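Local coordinates for protein SeqA (Vibrio cholerae, PDB 3SK7), which probably acts as a negative regulator of DNA replication initiation, binding pairs of hemimethylated GATC sequences in the origin region so that each origin fires once per cell cycle, at residues F27-L31 and K91-V95; F42-F48 and V98-M102; V54-E60 and P79-I83. All blocks are in the same frame, centred on the assembly; numbering follows the deposited sequence.

Interaction 1: residues F27-L31 and K91-V95; sequences FMLIL and KQQMV
Two helical segments, 27-31 of helix 23-37 and 91-95 of helix 88-101, run side by side in the same direction, their axes 4° from parallel and 11.1 Å apart at closest approach. Phe27 lies level with Lys91 (CA to CA 6.9 Å) and Leu31 with Val95 (7.5 Å), one helical turn further along. Both backbones are regular alpha-helix, with Leu31 N bonded to Phe27 O and Val95 N to Lys91 O, each at 3.0 Å.

The wide gap is filled mainly by the ring of Phe27 (chi1 t, chi2 69°). Phe27 CE1 approaches Lys91 O, and Phe27 CD1 Lys91 CB, both to 3.6 Å. Two apolar contacts reach the ring: Phe27 CD1 lies 3.8 Å from Val95 CG2, and Phe27 CZ 3.9 Å from Met94 CE. Val95 (chi1 t) also meets Ile30 (CG2 to CG1 of Val95, 4.0 Å) and Leu31 (CD2 to CG2 of Val95, 4.4 Å).

The Lys91 side chain (m, then t, t) lies over one ring face in a CH-pi contact, CG 3.8 Å from the Phe27 centroid. Met94 (m, t, p) places SD obliquely, a Met-aromatic contact at 5.3 Å from that centroid.

The Lys91 ammonium hydrogen-bonds Asn86; 5.9 Å from the Phe27 centroid, its cation-pi attraction is at most weak. Cohesion in this buried interface therefore rests on shape and dispersion, with the lysine contributing its methylenes.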
loop_
_atom_site.group_PDB
_atom_site.type_symbol
_atom_site.label_atom_id
_atom_site.label_comp_id
_atom_site.label_asym_id
_atom_site.label_seq_id
_atom_site.Cartn_x
_atom_site.Cartn_y
_atom_site.Cartn_z
ATOM N N PHE A 27 3.553 -5.828 -1.186
ATOM C CA PHE A 27 2.426 -4.991 -0.745
ATOM C C PHE A 27 2.933 -3.881 0.171
ATOM O O PHE A 27 2.646 -2.698 -0.025
ATOM C CB PHE A 27 1.412 -5.891 -0.053
ATOM C CG PHE A 27 0.239 -5.192 0.582
ATOM C CD1 PHE A 27 -0.720 -4.571 -0.187
ATOM C CD2 PHE A 27 0.065 -5.227 1.943
ATOM C CE1 PHE A 27 -1.841 -4.006 0.395
ATOM C CE2 PHE A 27 -1.050 -4.657 2.518
ATOM C CZ PHE A 27 -1.992 -4.041 1.741
ATOM N N MET A 28 3.675 -4.269 1.198
ATOM C CA MET A 28 4.206 -3.301 2.138
ATOM C C MET A 28 5.154 -2.262 1.518
ATOM O O MET A 28 5.066 -1.064 1.840
ATOM C CB MET A 28 4.888 -4.004 3.310
ATOM C CG MET A 28 3.938 -4.719 4.261
ATOM S SD MET A 28 2.724 -3.597 4.947
ATOM C CE MET A 28 2.262 -4.371 6.454
ATOM N N LEU A 29 6.055 -2.725 0.637
ATOM C CA LEU A 29 6.985 -1.801 0.018
ATOM C C LEU A 29 6.261 -0.843 -0.934
ATOM O O LEU A 29 6.603 0.324 -1.026
ATOM C CB LEU A 29 8.101 -2.558 -0.697
ATOM C CG LEU A 29 9.191 -1.722 -1.355
ATOM C CD1 LEU A 29 9.777 -0.714 -0.385
ATOM C CD2 LEU A 29 10.279 -2.624 -1.904
ATOM N N ILE A 30 5.254 -1.336 -1.625
ATOM C CA ILE A 30 4.424 -0.463 -2.453
ATOM C C ILE A 30 3.765 0.645 -1.612
ATOM O O ILE A 30 3.830 1.842 -1.967
ATOM C CB ILE A 30 3.351 -1.273 -3.183
ATOM C CG1 ILE A 30 3.957 -2.023 -4.367
ATOM C CG2 ILE A 30 2.215 -0.379 -3.699
ATOM C CD1 ILE A 30 3.111 -3.181 -4.877
ATOM N N LEU A 31 3.153 0.257 -0.490
ATOM C CA LEU A 31 2.546 1.248 0.397
ATOM C C LEU A 31 3.579 2.232 0.965
ATOM O O LEU A 31 3.347 3.444 0.985
ATOM C CB LEU A 31 1.780 0.579 1.514
ATOM C CG LEU A 31 0.546 -0.223 1.088
ATOM C CD1 LEU A 31 0.085 -1.104 2.230
ATOM C CD2 LEU A 31 -0.570 0.681 0.640
ATOM N N LYS A 91 -5.350 -7.498 -1.364
ATOM C CA LYS A 91 -4.221 -6.562 -1.307
ATOM C C LYS A 91 -4.180 -5.692 -2.585
ATOM O O LYS A 91 -3.921 -4.471 -2.532
ATOM C CB LYS A 91 -2.902 -7.312 -1.155
ATOM C CG LYS A 91 -2.666 -7.859 0.241
ATOM C CD LYS A 91 -1.366 -8.648 0.277
ATOM C CE LYS A 91 -1.088 -9.243 1.664
ATOM N NZ LYS A 91 -2.103 -10.292 2.086
ATOM N N GLN A 92 -4.423 -6.325 -3.733
ATOM C CA GLN A 92 -4.449 -5.594 -5.000
ATOM C C GLN A 92 -5.541 -4.532 -4.977
ATOM O O GLN A 92 -5.331 -3.380 -5.393
ATOM C CB GLN A 92 -4.654 -6.580 -6.162
ATOM C CG GLN A 92 -3.450 -7.462 -6.437
ATOM C CD GLN A 92 -3.740 -8.575 -7.403
ATOM O OE1 GLN A 92 -4.855 -9.090 -7.489
ATOM N NE2 GLN A 92 -2.718 -8.991 -8.102
ATOM N N GLN A 93 -6.723 -4.913 -4.501
ATOM C CA GLN A 93 -7.832 -3.963 -4.456
ATOM C C GLN A 93 -7.560 -2.789 -3.542
ATOM O O GLN A 93 -7.952 -1.663 -3.821
ATOM C CB GLN A 93 -9.112 -4.675 -3.982
ATOM C CG GLN A 93 -9.616 -5.702 -4.972
ATOM C CD GLN A 93 -10.870 -6.433 -4.496
ATOM O OE1 GLN A 93 -11.133 -6.514 -3.300
ATOM N NE2 GLN A 93 -11.654 -6.950 -5.439
ATOM N N MET A 94 -6.902 -3.057 -2.430
ATOM C CA MET A 94 -6.562 -1.999 -1.477
ATOM C C MET A 94 -5.585 -0.999 -2.094
ATOM O O MET A 94 -5.744 0.225 -1.958
ATOM C CB MET A 94 -5.957 -2.609 -0.222
ATOM C CG MET A 94 -6.934 -3.514 0.525
ATOM S SD MET A 94 -6.190 -4.590 1.772
ATOM C CE MET A 94 -5.623 -3.298 2.843
ATOM N N VAL A 95 -4.563 -1.530 -2.765
ATOM C CA VAL A 95 -3.582 -0.661 -3.404
ATOM C C VAL A 95 -4.224 0.156 -4.545
ATOM O O VAL A 95 -3.942 1.339 -4.713
ATOM C CB VAL A 95 -2.386 -1.467 -3.929
ATOM C CG1 VAL A 95 -1.550 -0.641 -4.887
ATOM C CG2 VAL A 95 -1.524 -1.957 -2.789
#

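Interaction 2: residues F42-F48 and V98-M102; sequences FSEATMF and VMVRM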
loop_
_atom_site.group_PDB
_atom_site.type_symbol
_atom_site.label_atom_id
_atom_site.label_comp_id
_atom_site.label_asym_id
_atom_site.label_seq_id
_atom_site.Cartn_x
_atom_site.Cartn_y
_atom_site.Cartn_z
ATOM N N PHE A 42 -1.221 10.367 0.350
ATOM C CA PHE A 42 -1.329 9.017 0.913
ATOM C C PHE A 42 -2.161 9.030 2.190
ATOM O O PHE A 42 -3.050 8.175 2.376
ATOM C CB PHE A 42 0.051 8.440 1.204
ATOM C CG PHE A 42 0.022 7.046 1.748
ATOM C CD1 PHE A 42 -0.008 6.819 3.119
ATOM C CD2 PHE A 42 0.048 5.955 0.894
ATOM C CE1 PHE A 42 -0.025 5.540 3.601
ATOM C CE2 PHE A 42 0.055 4.669 1.394
ATOM C CZ PHE A 42 0.019 4.464 2.731
ATOM N N SER A 43 -1.878 10.001 3.066
ATOM C CA SER A 43 -2.600 10.131 4.328
ATOM C C SER A 43 -4.093 10.306 4.069
ATOM O O SER A 43 -4.936 9.630 4.698
ATOM C CB SER A 43 -2.062 11.311 5.135
ATOM O OG SER A 43 -2.766 11.449 6.365
ATOM N N GLU A 44 -4.427 11.204 3.152
ATOM C CA GLU A 44 -5.838 11.449 2.865
ATOM C C GLU A 44 -6.498 10.172 2.340
ATOM O O GLU A 44 -7.630 9.829 2.706
ATOM C CB GLU A 44 -6.032 12.582 1.848
ATOM C CG GLU A 44 -7.496 13.046 1.736
ATOM C CD GLU A 44 -8.374 12.165 0.850
ATOM O OE1 GLU A 44 -7.867 11.481 -0.085
ATOM O OE2 GLU A 44 -9.602 12.155 1.111
ATOM N N ALA A 45 -5.796 9.477 1.445
ATOM C CA ALA A 45 -6.367 8.324 0.780
ATOM C C ALA A 45 -6.591 7.137 1.691
ATOM O O ALA A 45 -7.485 6.331 1.447
ATOM C CB ALA A 45 -5.495 7.930 -0.388
ATOM N N THR A 46 -5.755 7.014 2.713
ATOM C CA THR A 46 -5.833 5.870 3.620
ATOM C C THR A 46 -6.706 6.129 4.823
ATOM O O THR A 46 -7.309 5.202 5.349
ATOM C CB THR A 46 -4.430 5.446 4.112
ATOM O OG1 THR A 46 -3.747 6.565 4.692
ATOM C CG2 THR A 46 -3.578 4.880 2.963
ATOM N N MET A 47 -6.759 7.389 5.263
ATOM C CA MET A 47 -7.550 7.737 6.444
ATOM C C MET A 47 -8.994 8.040 6.070
ATOM O O MET A 47 -9.836 8.140 6.936
ATOM C CB MET A 47 -6.909 8.914 7.195
ATOM C CG MET A 47 -5.482 8.629 7.749
ATOM S SD MET A 47 -5.383 7.347 9.008
ATOM C CE MET A 47 -5.056 5.946 8.022
ATOM N N PHE A 48 -9.267 8.126 4.777
ATOM C CA PHE A 48 -10.601 8.419 4.254
ATOM C C PHE A 48 -11.651 7.389 4.678
ATOM O O PHE A 48 -11.407 6.183 4.624
ATOM C CB PHE A 48 -10.530 8.484 2.725
ATOM C CG PHE A 48 -11.861 8.621 2.064
ATOM C CD1 PHE A 48 -12.626 9.759 2.256
ATOM C CD2 PHE A 48 -12.348 7.616 1.246
ATOM C CE1 PHE A 48 -13.868 9.890 1.650
ATOM C CE2 PHE A 48 -13.587 7.734 0.630
ATOM C CZ PHE A 48 -14.350 8.873 0.832
ATOM N N VAL A 98 -6.244 3.048 -3.031
ATOM C CA VAL A 98 -5.359 4.108 -2.594
ATOM C C VAL A 98 -4.792 4.906 -3.784
ATOM O O VAL A 98 -4.793 6.152 -3.782
ATOM C CB VAL A 98 -4.211 3.533 -1.754
ATOM C CG1 VAL A 98 -3.121 4.562 -1.514
ATOM C CG2 VAL A 98 -4.730 3.005 -0.409
ATOM N N MET A 99 -4.294 4.194 -4.787
ATOM C CA MET A 99 -3.637 4.851 -5.896
ATOM C C MET A 99 -4.628 5.644 -6.740
ATOM O O MET A 99 -4.298 6.715 -7.235
ATOM C CB MET A 99 -2.894 3.839 -6.769
ATOM C CG MET A 99 -1.638 3.300 -6.124
ATOM S SD MET A 99 -0.609 2.290 -7.206
ATOM C CE MET A 99 0.039 3.551 -8.257
ATOM N N VAL A 100 -5.843 5.127 -6.906
ATOM C CA VAL A 100 -6.871 5.878 -7.619
ATOM C C VAL A 100 -7.174 7.186 -6.900
ATOM O O VAL A 100 -7.268 8.263 -7.545
ATOM C CB VAL A 100 -8.168 5.049 -7.755
ATOM C CG1 VAL A 100 -9.314 5.930 -8.162
ATOM C CG2 VAL A 100 -7.990 3.960 -8.780
ATOM N N ARG A 101 -7.335 7.115 -5.581
ATOM C CA ARG A 101 -7.622 8.311 -4.810
ATOM C C ARG A 101 -6.472 9.323 -4.814
ATOM O O ARG A 101 -6.702 10.543 -4.795
ATOM C CB ARG A 101 -7.983 7.934 -3.400
ATOM C CG ARG A 101 -8.366 9.076 -2.548
ATOM C CD ARG A 101 -9.689 9.666 -2.986
ATOM N NE ARG A 101 -10.173 10.557 -1.949
ATOM C CZ ARG A 101 -11.436 10.908 -1.798
ATOM N NH1 ARG A 101 -11.749 11.705 -0.802
ATOM N NH2 ARG A 101 -12.362 10.465 -2.640
ATOM N N MET A 102 -5.245 8.815 -4.868
ATOM C CA MET A 102 -4.084 9.688 -4.951
ATOM C C MET A 102 -3.892 10.317 -6.332
ATOM O O MET A 102 -3.019 11.159 -6.509
ATOM C CB MET A 102 -2.806 8.913 -4.581
ATOM C CG MET A 102 -2.671 8.525 -3.112
ATOM S SD MET A 102 -1.172 7.594 -2.749
ATOM C CE MET A 102 0.091 8.850 -2.874
#
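Ala45 forms the point of closest backbone approach, its CA 5.5 Å from that of Val98. Its small side chain lets the two helices come this near: Ala45 CB rests 3.9 Å from Val98 O, 3.8 Å from Arg101 CG and 4.0 Å from Met102 CG. Val98 also packs against Phe42 (CG1 to CD2 of Phe42, 4.2 Å) and Thr46 (CG2 to CG2, 4.0 Å), while Thr46 OG1 donates to Phe42 O of its own helix at 2.9 Å. Met102 extends along the same apolar layer, its CE 4.1 Å from Phe42 CB and its SD at the edge of the Phe42 ring, a Met-aromatic contact 5.5 Å from the centroid.

Outward, Arg101 makes a two-pronged salt bridge with Glu44, NE to OE1 at 3.1 Å and NH1 to OE2 at 2.9 Å, both nearly linear. The guanidinium lies over the Phe48 ring, Arg101 CZ 4.2 Å from the centroid and 5° off the normal, a cation-pi stack that leaves its edge to the carboxylate.

The pairing joins helix 39-47 to the C-terminal part of helix 88-101; Phe42 also reaches Leu31 and Leu34 of helix 23-37, and Phe56 of strand 56-57 touches both Thr46 and Val98.

Interaction 3: residues V54-E60 and P79-I83; sequences VYFADNE and PFWVI
Strand 56-57 pairs antiparallel with the central strand 81-82 of a three-stranded sheet, both extended (phi -124° to -150°, psi 147° to 173°). Phe56 and Val82 form a non-hydrogen-bonded pair (CA to CA 4.6 Å), Ala57 and Trp81 a hydrogen-bonded one (5.3 Å). Ala57 N donates to Trp81 O (3.1 Å), Trp81 N to Ala57 O (2.8 Å). Just beyond these pairs, Ile83 N donates to Tyr55 O (3.0 Å), Tyr55 turning at -105°/-32°. The Val82 backbone bonds Lys73 of the third strand.

Phe56 (chi1 m) and Val82 share one face, Phe56 CE2 3.4 Å from Val82 CG2; Tyr55 CD1 meets Ile83 CD1, likewise at 3.4 Å. Ala57 and Trp81 (chi1 m, chi2 70°) share the other, Glu60 CB lying over the Trp81 ring in a CH-pi contact, 3.6 Å from the six-membered centroid. The Asn59 side chain caps a backbone N of helix 60-66; ND2 bonds Asp58 OD1 (2.8 Å) and Thr62 OG1. Three backbone bonds fix the register; at the ends side chains take over, Thr78 OG1 for Phe80 N, Asn86 ND2 for Ile83 O.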
loop_
_atom_site.group_PDB
_atom_site.type_symbol
_atom_site.label_atom_id
_atom_site.label_comp_id
_atom_site.label_asym_id
_atom_site.label_seq_id
_atom_site.Cartn_x
_atom_site.Cartn_y
_atom_site.Cartn_z
ATOM N N VAL A 54 -12.629 -0.734 7.675
ATOM C CA VAL A 54 -11.407 0.036 7.886
ATOM C C VAL A 54 -10.221 -0.837 7.523
ATOM O O VAL A 54 -10.079 -1.933 8.047
ATOM C CB VAL A 54 -11.265 0.485 9.374
ATOM C CG1 VAL A 54 -10.008 1.323 9.591
ATOM C CG2 VAL A 54 -12.466 1.290 9.783
ATOM N N TYR A 55 -9.371 -0.334 6.639
ATOM C CA TYR A 55 -8.182 -1.037 6.238
ATOM C C TYR A 55 -6.924 -0.453 6.860
ATOM O O TYR A 55 -5.971 -1.198 7.108
ATOM C CB TYR A 55 -8.038 -0.986 4.709
ATOM C CG TYR A 55 -9.026 -1.808 3.956
ATOM C CD1 TYR A 55 -9.258 -3.129 4.294
ATOM C CD2 TYR A 55 -9.716 -1.276 2.889
ATOM C CE1 TYR A 55 -10.175 -3.907 3.588
ATOM C CE2 TYR A 55 -10.635 -2.046 2.178
ATOM C CZ TYR A 55 -10.855 -3.357 2.547
ATOM O OH TYR A 55 -11.762 -4.133 1.860
ATOM N N PHE A 56 -6.907 0.854 7.084
ATOM C CA PHE A 56 -5.737 1.564 7.556
ATOM C C PHE A 56 -6.049 2.320 8.841
ATOM O O PHE A 56 -7.187 2.778 9.053
ATOM C CB PHE A 56 -5.271 2.574 6.525
ATOM C CG PHE A 56 -4.866 1.961 5.216
ATOM C CD1 PHE A 56 -5.761 1.855 4.170
ATOM C CD2 PHE A 56 -3.578 1.494 5.040
ATOM C CE1 PHE A 56 -5.381 1.264 2.973
ATOM C CE2 PHE A 56 -3.188 0.919 3.844
ATOM C CZ PHE A 56 -4.078 0.810 2.815
ATOM N N ALA A 57 -5.007 2.499 9.644
ATOM C CA ALA A 57 -5.087 3.349 10.813
ATOM C C ALA A 57 -3.727 3.957 11.094
ATOM O O ALA A 57 -2.741 3.571 10.469
ATOM C CB ALA A 57 -5.589 2.577 12.030
ATOM N N ASP A 58 -3.659 4.871 12.056
ATOM C CA ASP A 58 -2.380 5.412 12.518
ATOM C C ASP A 58 -1.893 4.742 13.792
ATOM O O ASP A 58 -0.923 5.180 14.402
ATOM C CB ASP A 58 -2.403 6.940 12.643
ATOM C CG ASP A 58 -3.121 7.417 13.881
ATOM O OD1 ASP A 58 -3.899 6.639 14.465
ATOM O OD2 ASP A 58 -2.916 8.590 14.260
ATOM N N ASN A 59 -2.521 3.631 14.144
ATOM C CA ASN A 59 -2.117 2.840 15.300
ATOM C C ASN A 59 -2.713 1.429 15.257
ATOM O O ASN A 59 -3.725 1.199 14.617
ATOM C CB ASN A 59 -2.515 3.534 16.584
ATOM C CG ASN A 59 -4.022 3.551 16.797
ATOM O OD1 ASN A 59 -4.561 2.690 17.478
ATOM N ND2 ASN A 59 -4.710 4.500 16.163
ATOM N N GLU A 60 -2.064 0.481 15.928
ATOM C CA GLU A 60 -2.464 -0.919 15.897
ATOM C C GLU A 60 -3.842 -1.162 16.533
ATOM O O GLU A 60 -4.649 -1.960 16.044
ATOM C CB GLU A 60 -1.409 -1.740 16.642
ATOM C CG GLU A 60 -1.680 -3.215 16.670
ATOM C CD GLU A 60 -0.580 -4.013 17.341
ATOM O OE1 GLU A 60 0.208 -3.447 18.141
ATOM O OE2 GLU A 60 -0.533 -5.218 17.073
ATOM N N PRO A 79 3.859 6.304 9.590
ATOM C CA PRO A 79 3.154 6.254 10.872
ATOM C C PRO A 79 1.901 5.384 10.827
ATOM O O PRO A 79 1.135 5.338 11.787
ATOM C CB PRO A 79 2.765 7.710 11.104
ATOM C CG PRO A 79 2.605 8.267 9.761
ATOM C CD PRO A 79 3.625 7.579 8.897
ATOM N N PHE A 80 1.679 4.709 9.714
ATOM C CA PHE A 80 0.443 3.975 9.477
ATOM C C PHE A 80 0.553 2.469 9.657
ATOM O O PHE A 80 1.659 1.904 9.625
ATOM C CB PHE A 80 -0.104 4.322 8.078
ATOM C CG PHE A 80 -0.393 5.784 7.900
ATOM C CD1 PHE A 80 -1.442 6.397 8.576
ATOM C CD2 PHE A 80 0.413 6.584 7.118
ATOM C CE1 PHE A 80 -1.699 7.740 8.428
ATOM C CE2 PHE A 80 0.141 7.945 6.987
ATOM C CZ PHE A 80 -0.913 8.502 7.660
ATOM N N TRP A 81 -0.609 1.838 9.823
ATOM C CA TRP A 81 -0.805 0.414 9.994
ATOM C C TRP A 81 -1.856 -0.033 8.998
ATOM O O TRP A 81 -2.724 0.761 8.596
ATOM C CB TRP A 81 -1.322 0.106 11.405
ATOM C CG TRP A 81 -0.290 0.339 12.484
ATOM C CD1 TRP A 81 0.211 1.538 12.909
ATOM C CD2 TRP A 81 0.375 -0.666 13.241
ATOM N NE1 TRP A 81 1.159 1.332 13.892
ATOM C CE2 TRP A 81 1.284 -0.014 14.102
ATOM C CE3 TRP A 81 0.301 -2.054 13.274
ATOM C CZ2 TRP A 81 2.102 -0.711 14.987
ATOM C CZ3 TRP A 81 1.100 -2.735 14.161
ATOM C CH2 TRP A 81 1.993 -2.067 15.000
ATOM N N VAL A 82 -1.767 -1.301 8.589
ATOM C CA VAL A 82 -2.724 -1.872 7.647
ATOM C C VAL A 82 -3.117 -3.276 8.063
ATOM O O VAL A 82 -2.320 -3.989 8.659
ATOM C CB VAL A 82 -2.148 -1.849 6.214
ATOM C CG1 VAL A 82 -0.921 -2.746 6.072
ATOM C CG2 VAL A 82 -3.173 -2.240 5.191
ATOM N N ILE A 83 -4.357 -3.661 7.793
ATOM C CA ILE A 83 -4.789 -5.018 8.054
ATOM C C ILE A 83 -4.198 -5.987 7.012
ATOM O O ILE A 83 -4.075 -5.659 5.825
ATOM C CB ILE A 83 -6.312 -5.148 8.153
ATOM C CG1 ILE A 83 -6.979 -4.961 6.799
ATOM C CG2 ILE A 83 -6.865 -4.145 9.170
ATOM C CD1 ILE A 83 -8.463 -5.242 6.837
#

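How the interactions relate
Helix 88-101 unites interactions 1 and 2, meeting helix 23-37 through residues 91-95 and helix 39-47 through residues 98-102; their centres lie 12 Å apart, and Phe42 CE2 touches Leu31 O at 3.5 Å. The sheet pair of interaction 3 lies in sequence inside the loops closed by both, with its centre 13 Å from that of interaction 1 and 12 Å from that of interaction 2. Val82 CG2 meets Met94 CE, and Val82 CG1 meets Met28 CE, each at 3.6 Å. Towards interaction 2, Phe80 CD2 reaches Phe42 CE1 and Phe56 CB reaches Met47 CE, both at 3.7 Å. The three contacts thus touch one another through mainly apolar side chains, the Phe56–Val82 sheet face lying against the helices.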